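Local coordinates for protein arginase (RocF) (Helicobacter pylori, PDB 4G3H) that probably hydrolyses L-arginine to L-ornithine and urea with the help of two manganese ions, at residues 22-27 and 280-285; 116-121 and 246-251. All blocks are in the same frame, centred on the assembly; numbering follows the deposited sequence.

Contact 1. Residues 22-27 and 280-285; sequences RRLREA and TEYNPT
Arg23 reaches from helix 16-30 to Tyr282 and Pro284, in the loop that leaves strand 274-280. Its CB already points toward this loop. CG stands beside the backbone N (chi1 -80°), and from there the chain runs extended through CD to NE. It slides past Pro284 in the opposite direction. NE is 4.0 Å from Pro284 CG. CZ comes next, 3.8 Å from Pro284 CB. At the tip, NH2 lies 3.7 Å from the same CB. The proline thus lies over one face of the guanidinium, displaced toward its rim. NH2 also comes within 3.9 Å of Tyr282 OH, too far to count as a bond. The guanidinium and the tyrosine ring are steeply inclined, their planes 70° apart. The strong partner of NH2 is Glu295 on helix 293-309, with which it forms a salt bridge. Tyr282 OH also reaches Glu295, through a weak hydrogen bond.

Deeper in, Leu24 meets the tyrosine ring. Its CD1 is 3.5 Å from Tyr282 CD2, and its CG is 3.8 Å from that same ring atom. The leucine comes at a slant, neither flat on the ring nor edge-on. Tyr282 is carried toward the helix because its CG is anti to the backbone N (chi1 171°). One ring face is covered by Pro284 of its own loop, whose CD sits 3.8 Å above the ring plane, over the centre. Leu24 and Tyr282 both also touch Val298 of helix 293-309, so the two segments and that helix pack together. The direct contact is therefore van der Waals packing, apolar and buried at Leu24, with a charged group against a proline at the partly exposed Arg23. Its polar link is indirect: the carboxylate of Glu295 is shared by the arginine and the tyrosine hydroxyl.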
ATOM      1  N   ARG A  22     -15.397   2.488  -3.179  1.00 20.59           N
ATOM      2  CA  ARG A  22     -16.663   3.132  -2.833  1.00 23.60           C
ATOM      3  C   ARG A  22     -17.547   2.242  -1.969  1.00 21.03           C
ATOM      4  O   ARG A  22     -18.272   2.737  -1.114  1.00 18.65           O
ATOM      5  CB  ARG A  22     -17.417   3.607  -4.090  1.00 54.40           C
ATOM      6  CG  ARG A  22     -17.647   2.578  -5.176  1.00 67.90           C
ATOM      7  CD  ARG A  22     -18.687   1.543  -4.790  1.00 79.97           C
ATOM      8  NE  ARG A  22     -19.967   2.129  -4.408  1.00 89.35           N
ATOM      9  CZ  ARG A  22     -21.027   1.416  -4.038  1.00 94.17           C
ATOM     10  NH1 ARG A  22     -22.157   2.019  -3.701  1.00 96.17           N
ATOM     11  NH2 ARG A  22     -20.958   0.092  -4.006  1.00 96.91           N
ATOM     12  N   ARG A  23     -17.474   0.932  -2.185  1.00 24.00           N
ATOM     13  CA  ARG A  23     -18.251  -0.023  -1.393  1.00 23.91           C
ATOM     14  C   ARG A  23     -17.772   0.002   0.059  1.00 22.36           C
ATOM     15  O   ARG A  23     -18.570   0.028   0.995  1.00 21.75           O
ATOM     16  CB  ARG A  23     -18.066  -1.451  -1.908  1.00 40.14           C
ATOM     17  CG  ARG A  23     -18.870  -1.854  -3.126  1.00 47.63           C
ATOM     18  CD  ARG A  23     -18.902  -3.377  -3.180  1.00 55.21           C
ATOM     19  NE  ARG A  23     -19.548  -3.915  -4.371  1.00 61.39           N
ATOM     20  CZ  ARG A  23     -19.789  -5.209  -4.562  1.00 63.38           C
ATOM     21  NH1 ARG A  23     -20.379  -5.618  -5.677  1.00 66.28           N
ATOM     22  NH2 ARG A  23     -19.448  -6.096  -3.635  1.00 64.08           N
ATOM     23  N   LEU A  24     -16.454  -0.032   0.226  1.00 15.25           N
ATOM     24  CA  LEU A  24     -15.841  -0.022   1.543  1.00 14.76           C
ATOM     25  C   LEU A  24     -16.114   1.306   2.261  1.00 14.33           C
ATOM     26  O   LEU A  24     -16.388   1.317   3.458  1.00 15.22           O
ATOM     27  CB  LEU A  24     -14.330  -0.284   1.407  1.00 16.26           C
ATOM     28  CG  LEU A  24     -14.000  -1.655   0.787  1.00 15.79           C
ATOM     29  CD1 LEU A  24     -12.524  -1.762   0.482  1.00 15.94           C
ATOM     30  CD2 LEU A  24     -14.426  -2.761   1.745  1.00 13.87           C
ATOM     31  N   ARG A  25     -16.054   2.415   1.532  1.00 18.11           N
ATOM     32  CA  ARG A  25     -16.318   3.731   2.119  1.00 20.54           C
ATOM     33  C   ARG A  25     -17.739   3.808   2.685  1.00 21.54           C
ATOM     34  O   ARG A  25     -17.951   4.309   3.791  1.00 22.69           O
ATOM     35  CB  ARG A  25     -16.159   4.836   1.075  1.00 17.51           C
ATOM     36  CG  ARG A  25     -14.739   5.126   0.639  1.00 19.93           C
ATOM     37  CD  ARG A  25     -14.723   6.029  -0.598  1.00 20.13           C
ATOM     38  NE  ARG A  25     -15.332   7.339  -0.373  1.00 22.81           N
ATOM     39  CZ  ARG A  25     -15.427   8.285  -1.307  1.00 25.28           C
ATOM     40  NH1 ARG A  25     -14.952   8.063  -2.529  1.00 24.56           N
ATOM     41  NH2 ARG A  25     -15.989   9.454  -1.024  1.00 24.57           N
ATOM     42  N   GLU A  26     -18.709   3.325   1.917  1.00 21.16           N
ATOM     43  CA  GLU A  26     -20.099   3.354   2.353  1.00 23.71           C
ATOM     44  C   GLU A  26     -20.341   2.424   3.540  1.00 23.55           C
ATOM     45  O   GLU A  26     -21.066   2.782   4.467  1.00 23.49           O
ATOM     46  CB  GLU A  26     -21.026   3.016   1.179  1.00 26.61           C
ATOM     47  CG  GLU A  26     -21.006   4.106   0.098  1.00 32.10           C
ATOM     48  CD  GLU A  26     -21.887   3.805  -1.111  1.00 35.78           C
ATOM     49  OE1 GLU A  26     -22.044   4.705  -1.968  1.00 37.69           O
ATOM     50  OE2 GLU A  26     -22.416   2.679  -1.214  1.00 39.28           O
ATOM     51  N   ALA A  27     -19.725   1.272   3.568  1.00 19.37           N
ATOM     52  CA  ALA A  27     -19.755   0.379   4.603  1.00 19.86           C
ATOM     53  C   ALA A  27     -19.137   0.895   5.895  1.00 22.08           C
ATOM     54  O   ALA A  27     -19.720   0.851   6.776  1.00 23.24           O
ATOM     55  CB  ALA A  27     -19.331  -0.934   4.241  1.00 15.83           C
ATOM     56  N   THR A 280      -5.203  -2.042  -0.255  1.00 20.58           N
ATOM     57  CA  THR A 280      -5.484  -1.845  -1.667  1.00 20.17           C
ATOM     58  C   THR A 280      -5.793  -3.113  -2.457  1.00 20.37           C
ATOM     59  O   THR A 280      -5.690  -4.227  -1.949  1.00 19.42           O
ATOM     60  CB  THR A 280      -4.261  -1.150  -2.310  1.00 20.77           C
ATOM     61  OG1 THR A 280      -4.590  -0.660  -3.613  1.00 20.09           O
ATOM     62  CG2 THR A 280      -3.102  -2.146  -2.417  1.00 17.81           C
ATOM     63  N   GLU A 281      -6.169  -2.913  -3.717  1.00 21.93           N
ATOM     64  CA  GLU A 281      -6.479  -3.995  -4.644  1.00 22.34           C
ATOM     65  C   GLU A 281      -7.706  -4.829  -4.299  1.00 22.97           C
ATOM     66  O   GLU A 281      -7.681  -6.061  -4.366  1.00 23.96           O
ATOM     67  CB  GLU A 281      -5.259  -4.908  -4.817  1.00 23.65           C
ATOM     68  CG  GLU A 281      -4.039  -4.233  -5.462  1.00 25.05           C
ATOM     69  CD  GLU A 281      -4.294  -3.750  -6.890  1.00 26.33           C
ATOM     70  OE1 GLU A 281      -5.219  -4.266  -7.548  1.00 26.16           O
ATOM     71  OE2 GLU A 281      -3.558  -2.860  -7.364  1.00 24.61           O
ATOM     72  N   TYR A 282      -8.778  -4.159  -3.902  1.00 20.88           N
ATOM     73  CA  TYR A 282     -10.020  -4.861  -3.640  1.00 20.53           C
ATOM     74  C   TYR A 282     -10.848  -4.618  -4.892  1.00 20.45           C
ATOM     75  O   TYR A 282     -11.260  -3.493  -5.151  1.00 20.66           O
ATOM     76  CB  TYR A 282     -10.748  -4.297  -2.424  1.00 17.90           C
ATOM     77  CG  TYR A 282     -12.137  -4.865  -2.272  1.00 17.48           C
ATOM     78  CD1 TYR A 282     -12.347  -6.243  -2.290  1.00 19.36           C
ATOM     79  CD2 TYR A 282     -13.241  -4.034  -2.142  1.00 17.39           C
ATOM     80  CE1 TYR A 282     -13.622  -6.780  -2.189  1.00 18.69           C
ATOM     81  CE2 TYR A 282     -14.527  -4.559  -2.038  1.00 20.63           C
ATOM     82  CZ  TYR A 282     -14.708  -5.937  -2.064  1.00 20.89           C
ATOM     83  OH  TYR A 282     -15.969  -6.473  -1.975  1.00 22.83           O
ATOM     84  N   ASN A 283     -11.060  -5.665  -5.681  1.00 23.25           N
ATOM     85  CA  ASN A 283     -11.836  -5.555  -6.912  1.00 23.73           C
ATOM     86  C   ASN A 283     -12.962  -6.586  -6.892  1.00 25.68           C
ATOM     87  O   ASN A 283     -12.794  -7.716  -7.349  1.00 25.44           O
ATOM     88  CB  ASN A 283     -10.941  -5.798  -8.130  1.00 21.09           C
ATOM     89  CG  ASN A 283     -11.647  -5.488  -9.441  1.00 24.15           C
ATOM     90  OD1 ASN A 283     -12.876  -5.541  -9.524  1.00 24.42           O
ATOM     91  ND2 ASN A 283     -10.870  -5.177 -10.476  1.00 21.43           N
ATOM     92  N   PRO A 284     -14.131  -6.205  -6.366  1.00 27.07           N
ATOM     93  CA  PRO A 284     -15.274  -7.118  -6.291  1.00 29.01           C
ATOM     94  C   PRO A 284     -15.857  -7.552  -7.637  1.00 31.11           C
ATOM     95  O   PRO A 284     -16.516  -8.588  -7.713  1.00 32.55           O
ATOM     96  CB  PRO A 284     -16.282  -6.332  -5.453  1.00 23.89           C
ATOM     97  CG  PRO A 284     -16.017  -4.925  -5.861  1.00 23.48           C
ATOM     98  CD  PRO A 284     -14.495  -4.866  -5.868  1.00 22.40           C
ATOM     99  N   THR A 285     -15.614  -6.780  -8.695  1.00 31.47           N
ATOM    100  CA  THR A 285     -16.169  -7.121 -10.005  1.00 33.77           C
ATOM    101  C   THR A 285     -15.563  -8.361 -10.659  1.00 34.27           C
ATOM    102  O   THR A 285     -16.190  -8.956 -11.535  1.00 34.77           O
ATOM    103  CB  THR A 285     -16.061  -5.942 -11.012  1.00 38.49           C
ATOM    104  OG1 THR A 285     -14.688  -5.696 -11.324  1.00 42.39           O
ATOM    105  CG2 THR A 285     -16.670  -4.679 -10.431  1.00 39.20           C
TER

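Contact 2. Residues 116-121 and 246-251; sequences DAHADI and TGVREN. With MN (manganese (II) ion), chain F; MN (manganese (II) ion), chain E.
The His118 ring has Ala117 CB over one face, 3.9 Å above the plane and offset toward the rim. At the ring edge, in plane, lies the backbone O of Val248, 3.6 Å from CE1. Glu250 OE2 also sits at the edge, tilted 21° from the ring plane. It accepts a hydrogen bond from His118 NE2 at 2.7 Å, through the anti lone pair of the carboxylate. The bond is bent, with an N-H...acceptor angle of 142°. Ring and carboxylate planes are 58° apart. Val248 CG1 comes obliquely to within 3.4 Å of NE2. The glutamate chain is bent at chi2, which brings OE2 to the ring while CG packs 3.8 Å from Ala117 CB. OE2 also has Ser186 OG as a hydrogen-bond partner.

The other ring nitrogen, ND1, binds one manganese at 2.3 Å. Asp116 bridges the two ions: OD1 binds the same manganese as His118, and OD2 binds the second, 2.1 Å away. Asp120 OD2 is a further ligand of that second ion. Asp234 binds both ions, and Asp236 binds the one held by His118. Asp116 OD1 also accepts a hydrogen bond from the backbone N of His118 at 2.6 Å, an Asx turn. This is the binuclear manganese centre of the arginase family, set in loops that follow the parallel strands. Glu250 is a second-shell residue, and the bond to NE2 and the manganese on ND1 together hold the imidazole in its rotation. The carboxylate would probably polarise the ring and strengthen ND1 as a metal donor.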
ATOM      1  N   ASP A 116       2.121  -8.335   0.246  1.00 22.12           N
ATOM      2  CA  ASP A 116       1.729  -8.437  -1.152  1.00 22.21           C
ATOM      3  C   ASP A 116       2.219  -9.751  -1.761  1.00 23.74           C
ATOM      4  O   ASP A 116       3.194 -10.341  -1.291  1.00 23.01           O
ATOM      5  CB  ASP A 116       2.392  -7.262  -1.882  1.00 17.39           C
ATOM      6  CG  ASP A 116       1.777  -6.953  -3.224  1.00 17.79           C
ATOM      7  OD1 ASP A 116       1.475  -7.872  -4.008  1.00 22.18           O
ATOM      8  OD2 ASP A 116       1.624  -5.757  -3.505  1.00 18.26           O
ATOM      9  N   ALA A 117       1.540 -10.207  -2.807  1.00 21.25           N
ATOM     10  CA  ALA A 117       1.952 -11.421  -3.490  1.00 22.88           C
ATOM     11  C   ALA A 117       3.077 -11.024  -4.446  1.00 23.77           C
ATOM     12  O   ALA A 117       3.836 -11.876  -4.908  1.00 24.48           O
ATOM     13  CB  ALA A 117       0.783 -12.014  -4.277  1.00 23.89           C
ATOM     14  N   HIS A 118       3.177  -9.720  -4.723  1.00 20.68           N
ATOM     15  CA  HIS A 118       4.186  -9.183  -5.642  1.00 21.35           C
ATOM     16  C   HIS A 118       5.176  -8.214  -4.994  1.00 19.44           C
ATOM     17  O   HIS A 118       4.893  -7.618  -3.958  1.00 17.74           O
ATOM     18  CB  HIS A 118       3.501  -8.462  -6.812  1.00 25.15           C
ATOM     19  CG  HIS A 118       2.354  -9.221  -7.404  1.00 26.00           C
ATOM     20  ND1 HIS A 118       1.056  -9.055  -6.976  1.00 25.79           N
ATOM     21  CD2 HIS A 118       2.316 -10.180  -8.359  1.00 27.12           C
ATOM     22  CE1 HIS A 118       0.266  -9.880  -7.640  1.00 25.04           C
ATOM     23  NE2 HIS A 118       1.006 -10.575  -8.485  1.00 28.31           N
ATOM     24  N   ALA A 119       6.330  -8.048  -5.632  1.00 20.18           N
ATOM     25  CA  ALA A 119       7.367  -7.146  -5.145  1.00 20.96           C
ATOM     26  C   ALA A 119       7.116  -5.719  -5.642  1.00 21.56           C
ATOM     27  O   ALA A 119       7.577  -4.749  -5.038  1.00 21.29           O
ATOM     28  CB  ALA A 119       8.742  -7.632  -5.612  1.00 22.52           C
ATOM     29  N   ASP A 120       6.389  -5.599  -6.751  1.00 21.21           N
ATOM     30  CA  ASP A 120       6.065  -4.294  -7.332  1.00 22.24           C
ATOM     31  C   ASP A 120       7.283  -3.403  -7.574  1.00 22.49           C
ATOM     32  O   ASP A 120       7.214  -2.183  -7.400  1.00 21.65           O
ATOM     33  CB  ASP A 120       5.070  -3.533  -6.442  1.00 23.96           C
ATOM     34  CG  ASP A 120       3.691  -4.182  -6.403  1.00 25.16           C
ATOM     35  OD1 ASP A 120       3.392  -5.019  -7.274  1.00 27.04           O
ATOM     36  OD2 ASP A 120       2.894  -3.836  -5.504  1.00 23.75           O
ATOM     37  N   ILE A 121       8.393  -4.004  -7.984  1.00 22.49           N
ATOM     38  CA  ILE A 121       9.601  -3.237  -8.242  1.00 23.61           C
ATOM     39  C   ILE A 121       9.706  -2.859  -9.717  1.00 24.82           C
ATOM     40  O   ILE A 121      10.108  -1.748 -10.056  1.00 25.19           O
ATOM     41  CB  ILE A 121      10.856  -4.032  -7.823  1.00 24.91           C
ATOM     42  CG1 ILE A 121      10.894  -4.159  -6.296  1.00 25.81           C
ATOM     43  CG2 ILE A 121      12.111  -3.344  -8.338  1.00 25.88           C
ATOM     44  CD1 ILE A 121      12.012  -5.038  -5.763  1.00 24.17           C
ATOM     45  N   THR A 246      -9.778  -9.714  -6.389  1.00 19.46           N
ATOM     46  CA  THR A 246      -8.564  -8.950  -6.606  1.00 21.82           C
ATOM     47  C   THR A 246      -8.106  -9.180  -8.050  1.00 23.57           C
ATOM     48  O   THR A 246      -8.290 -10.267  -8.609  1.00 23.49           O
ATOM     49  CB  THR A 246      -7.464  -9.365  -5.585  1.00 26.08           C
ATOM     50  OG1 THR A 246      -6.408  -8.401  -5.603  1.00 27.71           O
ATOM     51  CG2 THR A 246      -6.905 -10.738  -5.911  1.00 25.27           C
ATOM     52  N   GLY A 247      -7.517  -8.152  -8.649  1.00 27.43           N
ATOM     53  CA  GLY A 247      -7.080  -8.226 -10.033  1.00 29.56           C
ATOM     54  C   GLY A 247      -6.040  -9.248 -10.451  1.00 32.01           C
ATOM     55  O   GLY A 247      -6.152  -9.830 -11.529  1.00 34.23           O
ATOM     56  N   VAL A 248      -5.022  -9.466  -9.625  1.00 30.75           N
ATOM     57  CA  VAL A 248      -3.975 -10.422  -9.967  1.00 30.48           C
ATOM     58  C   VAL A 248      -3.816 -11.463  -8.871  1.00 30.18           C
ATOM     59  O   VAL A 248      -3.002 -11.308  -7.966  1.00 31.49           O
ATOM     60  CB  VAL A 248      -2.622  -9.702 -10.193  1.00 31.63           C
ATOM     61  CG1 VAL A 248      -1.562 -10.700 -10.640  1.00 31.19           C
ATOM     62  CG2 VAL A 248      -2.792  -8.600 -11.238  1.00 28.83           C
ATOM     63  N   ARG A 249      -4.610 -12.523  -8.964  1.00 29.82           N
ATOM     64  CA  ARG A 249      -4.590 -13.607  -7.990  1.00 28.67           C
ATOM     65  C   ARG A 249      -3.377 -14.514  -8.162  1.00 27.93           C
ATOM     66  O   ARG A 249      -3.028 -14.899  -9.272  1.00 27.67           O
ATOM     67  CB  ARG A 249      -5.861 -14.440  -8.111  1.00 32.39           C
ATOM     68  CG  ARG A 249      -7.137 -13.670  -7.854  1.00 34.87           C
ATOM     69  CD  ARG A 249      -8.299 -14.633  -7.713  1.00 40.31           C
ATOM     70  NE  ARG A 249      -8.893 -14.998  -8.992  1.00 44.31           N
ATOM     71  CZ  ARG A 249      -9.480 -16.164  -9.240  1.00 44.16           C
ATOM     72  NH1 ARG A 249      -9.545 -17.101  -8.303  1.00 43.04           N
ATOM     73  NH2 ARG A 249     -10.026 -16.384 -10.426  1.00 46.14           N
ATOM     74  N   GLU A 250      -2.742 -14.857  -7.047  1.00 26.31           N
ATOM     75  CA  GLU A 250      -1.573 -15.718  -7.068  1.00 26.53           C
ATOM     76  C   GLU A 250      -1.789 -16.881  -6.107  1.00 27.90           C
ATOM     77  O   GLU A 250      -2.194 -16.685  -4.955  1.00 25.10           O
ATOM     78  CB  GLU A 250      -0.331 -14.915  -6.667  1.00 24.23           C
ATOM     79  CG  GLU A 250      -0.104 -13.679  -7.525  1.00 26.33           C
ATOM     80  CD  GLU A 250       0.427 -14.011  -8.910  1.00 30.97           C
ATOM     81  OE1 GLU A 250       0.350 -15.191  -9.317  1.00 29.05           O
ATOM     82  OE2 GLU A 250       0.918 -13.086  -9.596  1.00 32.58           O
ATOM     83  N   ASN A 251      -1.530 -18.092  -6.590  1.00 29.76           N
ATOM     84  CA  ASN A 251      -1.691 -19.290  -5.773  1.00 31.14           C
ATOM     85  C   ASN A 251      -0.605 -19.375  -4.711  1.00 30.72           C
ATOM     86  O   ASN A 251       0.385 -18.641  -4.760  1.00 29.86           O
ATOM     87  CB  ASN A 251      -1.645 -20.541  -6.658  1.00 42.95           C
ATOM     88  CG  ASN A 251      -2.889 -20.690  -7.520  1.00 45.35           C
ATOM     89  OD1 ASN A 251      -2.869 -21.361  -8.550  1.00 48.05           O
ATOM     90  ND2 ASN A 251      -3.983 -20.070  -7.092  1.00 46.61           N
TER
HETATM   91 MN    MN F 501      -0.042  -7.513  -5.619  1.00 28.33          MN
HETATM   92 MN    MN E 500       0.844  -4.765  -5.139  1.00 32.17          MN

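Both contacts use loops that follow strands of the central parallel sheet, but only contact 1 brings in a helix. It lies farther from the chain centre, where helix 16-30 packs on the loop. Contact 2 joins two loops at the metal centre. Contact 1 has a buried and a partly exposed end; contact 2 sets buried against partly exposed residues. Contact 1 depends on van der Waals packing, whereas contact 2 combines a histidine-carboxylate bond with metal coordination. Their centres are about 17 Å apart, and contact 2 is nested along the chain within the loop closed by contact 1. The two meet directly where Thr246 OG1 lies 2.9 Å from Glu281 O, probably a hydrogen bond.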